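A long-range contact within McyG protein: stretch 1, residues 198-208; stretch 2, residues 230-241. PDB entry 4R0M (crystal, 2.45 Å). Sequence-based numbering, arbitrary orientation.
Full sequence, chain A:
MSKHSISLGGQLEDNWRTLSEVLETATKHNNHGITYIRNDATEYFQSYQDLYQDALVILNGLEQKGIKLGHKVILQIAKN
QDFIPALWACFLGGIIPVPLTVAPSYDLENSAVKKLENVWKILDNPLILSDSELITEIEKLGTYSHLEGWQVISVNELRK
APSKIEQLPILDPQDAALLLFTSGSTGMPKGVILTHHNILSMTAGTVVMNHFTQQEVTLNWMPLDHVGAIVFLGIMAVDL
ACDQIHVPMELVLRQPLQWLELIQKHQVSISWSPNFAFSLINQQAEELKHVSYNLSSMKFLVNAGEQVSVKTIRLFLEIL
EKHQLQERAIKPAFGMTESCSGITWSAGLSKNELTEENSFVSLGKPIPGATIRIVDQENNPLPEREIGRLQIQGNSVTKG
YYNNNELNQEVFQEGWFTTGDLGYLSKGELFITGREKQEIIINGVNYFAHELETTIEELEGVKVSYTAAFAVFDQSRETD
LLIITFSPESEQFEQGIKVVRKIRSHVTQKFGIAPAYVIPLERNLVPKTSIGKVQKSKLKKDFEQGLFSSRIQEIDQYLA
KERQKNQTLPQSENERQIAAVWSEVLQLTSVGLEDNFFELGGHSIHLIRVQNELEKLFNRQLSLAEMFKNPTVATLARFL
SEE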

# COMPACT_ATOMS: atom_id res chain seq x y z
N ASN A 198 -6.45 15.65 -8.96
CA ASN A 198 -6.72 14.54 -8.05
C ASN A 198 -5.72 14.52 -6.89
O ASN A 198 -6.11 14.54 -5.72
N ILE A 199 -4.44 14.49 -7.24
CA ILE A 199 -3.35 14.36 -6.27
C ILE A 199 -3.27 15.57 -5.33
O ILE A 199 -3.22 15.41 -4.11
N LEU A 200 -3.28 16.77 -5.90
CA LEU A 200 -3.13 18.00 -5.12
C LEU A 200 -4.36 18.36 -4.29
O LEU A 200 -4.25 19.09 -3.31
N SER A 201 -5.51 17.82 -4.68
CA SER A 201 -6.73 17.94 -3.89
C SER A 201 -6.70 17.02 -2.65
O SER A 201 -7.32 17.33 -1.64
N MSE A 202 -5.96 15.93 -2.70
CA MSE A 202 -5.76 15.09 -1.56
C MSE A 202 -4.78 15.77 -0.67
O MSE A 202 -4.99 15.85 0.51
N THR A 203 -3.71 16.26 -1.25
CA THR A 203 -2.64 16.92 -0.50
C THR A 203 -3.19 18.07 0.33
O THR A 203 -2.98 18.11 1.55
N ALA A 204 -3.90 18.98 -0.33
CA ALA A 204 -4.48 20.15 0.32
C ALA A 204 -5.43 19.75 1.44
O ALA A 204 -5.33 20.27 2.56
N GLY A 205 -6.34 18.82 1.16
CA GLY A 205 -7.30 18.33 2.14
C GLY A 205 -6.65 17.71 3.37
O GLY A 205 -7.06 17.99 4.50
N THR A 206 -5.63 16.89 3.15
CA THR A 206 -4.90 16.24 4.24
C THR A 206 -4.13 17.26 5.09
O THR A 206 -4.11 17.15 6.32
N VAL A 207 -3.52 18.24 4.44
CA VAL A 207 -2.73 19.27 5.12
C VAL A 207 -3.61 20.16 6.00
O VAL A 207 -3.33 20.32 7.19
N VAL A 208 -4.68 20.70 5.43
CA VAL A 208 -5.62 21.57 6.15
C VAL A 208 -6.22 20.86 7.37
O VAL A 208 -6.24 21.41 8.47
N ILE A 230 4.16 7.38 -3.08
CA ILE A 230 4.24 8.40 -4.12
C ILE A 230 3.58 9.71 -3.68
O ILE A 230 4.13 10.79 -3.87
N VAL A 231 2.40 9.59 -3.08
CA VAL A 231 1.56 10.74 -2.81
C VAL A 231 1.68 11.22 -1.36
O VAL A 231 2.24 12.29 -1.11
N PHE A 232 1.17 10.43 -0.41
CA PHE A 232 1.12 10.83 1.00
C PHE A 232 2.49 11.12 1.60
O PHE A 232 2.64 12.07 2.38
N LEU A 233 3.49 10.33 1.24
CA LEU A 233 4.84 10.50 1.78
C LEU A 233 5.86 10.86 0.70
O LEU A 233 7.06 10.65 0.86
N GLY A 234 5.36 11.41 -0.40
CA GLY A 234 6.19 11.88 -1.49
C GLY A 234 5.77 13.27 -1.91
O GLY A 234 6.34 14.27 -1.47
N ILE A 235 4.74 13.33 -2.76
CA ILE A 235 4.24 14.59 -3.32
C ILE A 235 3.71 15.56 -2.25
O ILE A 235 3.88 16.77 -2.38
N MSE A 236 3.10 15.02 -1.19
CA MSE A 236 2.65 15.85 -0.06
C MSE A 236 3.81 16.61 0.53
O MSE A 236 3.70 17.81 0.78
N ALA A 237 4.92 15.91 0.76
CA ALA A 237 6.10 16.52 1.35
C ALA A 237 6.67 17.63 0.47
O ALA A 237 7.14 18.65 0.98
N VAL A 238 6.60 17.43 -0.84
CA VAL A 238 7.02 18.44 -1.81
C VAL A 238 6.07 19.64 -1.75
O VAL A 238 6.52 20.79 -1.72
N ASP A 239 4.77 19.37 -1.69
CA ASP A 239 3.73 20.39 -1.57
C ASP A 239 3.93 21.24 -0.31
O ASP A 239 3.76 22.46 -0.35
N LEU A 240 4.31 20.59 0.78
CA LEU A 240 4.62 21.27 2.04
C LEU A 240 6.01 21.89 2.02
O LEU A 240 6.30 22.78 2.83
N ALA A 241 6.87 21.42 1.11
CA ALA A 241 8.29 21.78 1.07
C ALA A 241 9.02 21.34 2.35
O ALA A 241 9.99 21.97 2.78

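The most unusual feature here is a polar pair that is close but not bonded across an otherwise apolar contact. Thr-203 OG1 lies 3.1 Å from Asp-239 OD2, yet the hydroxyl gives its hydrogen to its own helix instead. That bond, from Thr-203 OG1 to Leu-200 O, is very short at 2.4 Å. No hydrogen bond joins the two stretches.

The helices cross steeply, at -77°, with their axes 9.7 Å apart at closest approach. Thr-203 and Met-236 bring the backbones close, their CA atoms 5.4 Å apart. Thr-203 points toward the other helix in the p rotamer. Its methyl, CG2, sits 4.2 Å from Met-236 CA, so it packs against the backbone itself.

At one end, Ile-199 (m, t) points toward stretch 2. Its CG2 lies 3.7 Å from Val-231 CG1 and 3.8 Å from Ile-235 CG2. Val-231 (t) and Ile-235 (m, t) both point back. Leu-200 (m, t) leaves its backbone sideways, but its end comes nearer, with CD2 4.2 Å from Ile-235 CG2.

Met-202 and Met-236 are selenomethionines. Met-202 (t, m, t) places SE 4.1 Å from Val-231 CG1 and CE 4.0 Å from Phe-232 CD1. Thr-206 (m) also reaches this ring obliquely. Its CG2 is 3.9 Å from Met-236 SE, while its OG1 donates to Met-202 O at 2.9 Å. The methyl packs against stretch 2, while the hydroxyl bonds back to its own helix and also bonds elsewhere in the structure.

At the other end, Val-207 (t) points toward stretch 2. Its CG2 is 3.7 Å from Leu-240 CD2 and 4.2 Å from Met-236 CG. Leu-240 (m, t) starts sideways, and its end turns nearer. Met-236 (t, t, p) also starts sideways.

Stretch 2 has a wider pi-type turn at 230-235. There Ile-235 N bonds to Ile-230 O at 2.8 Å.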

# COMPACT_ATOMS: atom_id res chain seq x y z
CB ASN A 198 -6.65 13.18 -8.77
CG ASN A 198 -7.86 12.90 -9.65
OD1 ASN A 198 -7.74 12.26 -10.70
ND2 ASN A 198 -9.03 13.37 -9.24
CB ILE A 199 -2.00 14.13 -6.99
CG1 ILE A 199 -2.03 12.80 -7.76
CG2 ILE A 199 -0.84 14.15 -6.01
CD1 ILE A 199 -1.02 12.70 -8.89
CB LEU A 200 -2.67 19.16 -6.01
CG LEU A 200 -1.30 18.92 -6.64
CD1 LEU A 200 -0.93 20.02 -7.61
CD2 LEU A 200 -0.22 18.74 -5.58
CB SER A 201 -7.96 17.65 -4.75
OG SER A 201 -8.11 18.63 -5.76
CB MSE A 202 -5.28 13.72 -2.02
CG MSE A 202 -4.91 12.74 -0.91
SE MSE A 202 -3.16 13.00 -0.13
CE MSE A 202 -3.27 11.95 1.44
CB THR A 203 -1.56 17.49 -1.43
OG1 THR A 203 -2.13 18.44 -2.34
CG2 THR A 203 -0.93 16.41 -2.23
CB ALA A 204 -5.19 21.04 -0.70
CB THR A 206 -3.95 15.14 3.70
OG1 THR A 206 -4.70 14.21 2.92
CG2 THR A 206 -3.26 14.40 4.83
CB VAL A 207 -1.90 20.11 4.12
CG1 VAL A 207 -1.36 21.38 4.77
CG2 VAL A 207 -0.75 19.27 3.57
CB VAL A 208 -6.75 22.12 5.24
CG1 VAL A 208 -7.75 22.94 6.04
CG2 VAL A 208 -6.16 22.97 4.12
CB ILE A 230 3.58 7.93 -5.44
CG1 ILE A 230 4.35 6.74 -6.02
CG2 ILE A 230 3.51 9.06 -6.46
CD1 ILE A 230 3.58 5.95 -7.05
CB VAL A 231 0.09 10.48 -3.21
CG1 VAL A 231 -0.72 11.76 -3.15
CG2 VAL A 231 0.02 9.90 -4.61
CB PHE A 232 0.37 9.78 1.83
CG PHE A 232 0.37 10.05 3.32
CD1 PHE A 232 -0.12 11.25 3.83
CD2 PHE A 232 0.84 9.09 4.21
CE1 PHE A 232 -0.12 11.49 5.20
CE2 PHE A 232 0.84 9.32 5.58
CZ PHE A 232 0.36 10.53 6.07
CB LEU A 233 5.27 9.26 2.58
CG LEU A 233 4.40 8.91 3.79
CD1 LEU A 233 4.80 7.56 4.37
CD2 LEU A 233 4.45 9.99 4.86
CB ILE A 235 3.16 14.32 -4.40
CG1 ILE A 235 3.80 13.63 -5.61
CG2 ILE A 235 2.46 15.60 -4.82
CD1 ILE A 235 2.82 12.84 -6.46
CB MSE A 236 1.94 15.04 1.02
CG MSE A 236 1.28 15.99 2.02
SE MSE A 236 0.29 15.06 3.44
CE MSE A 236 1.84 14.52 4.52
CB ALA A 237 7.16 15.46 1.63
CB VAL A 238 7.08 17.87 -3.25
CG1 VAL A 238 7.56 18.92 -4.23
CG2 VAL A 238 8.00 16.66 -3.30
CB ASP A 239 2.34 19.75 -1.55
CG ASP A 239 1.22 20.74 -1.83
OD1 ASP A 239 1.47 21.79 -2.46
OD2 ASP A 239 0.07 20.47 -1.42
CB LEU A 240 4.52 20.28 3.21
CG LEU A 240 3.14 19.84 3.69
CD1 LEU A 240 3.27 18.58 4.53
CD2 LEU A 240 2.45 20.95 4.48
CB ALA A 241 8.49 23.27 0.80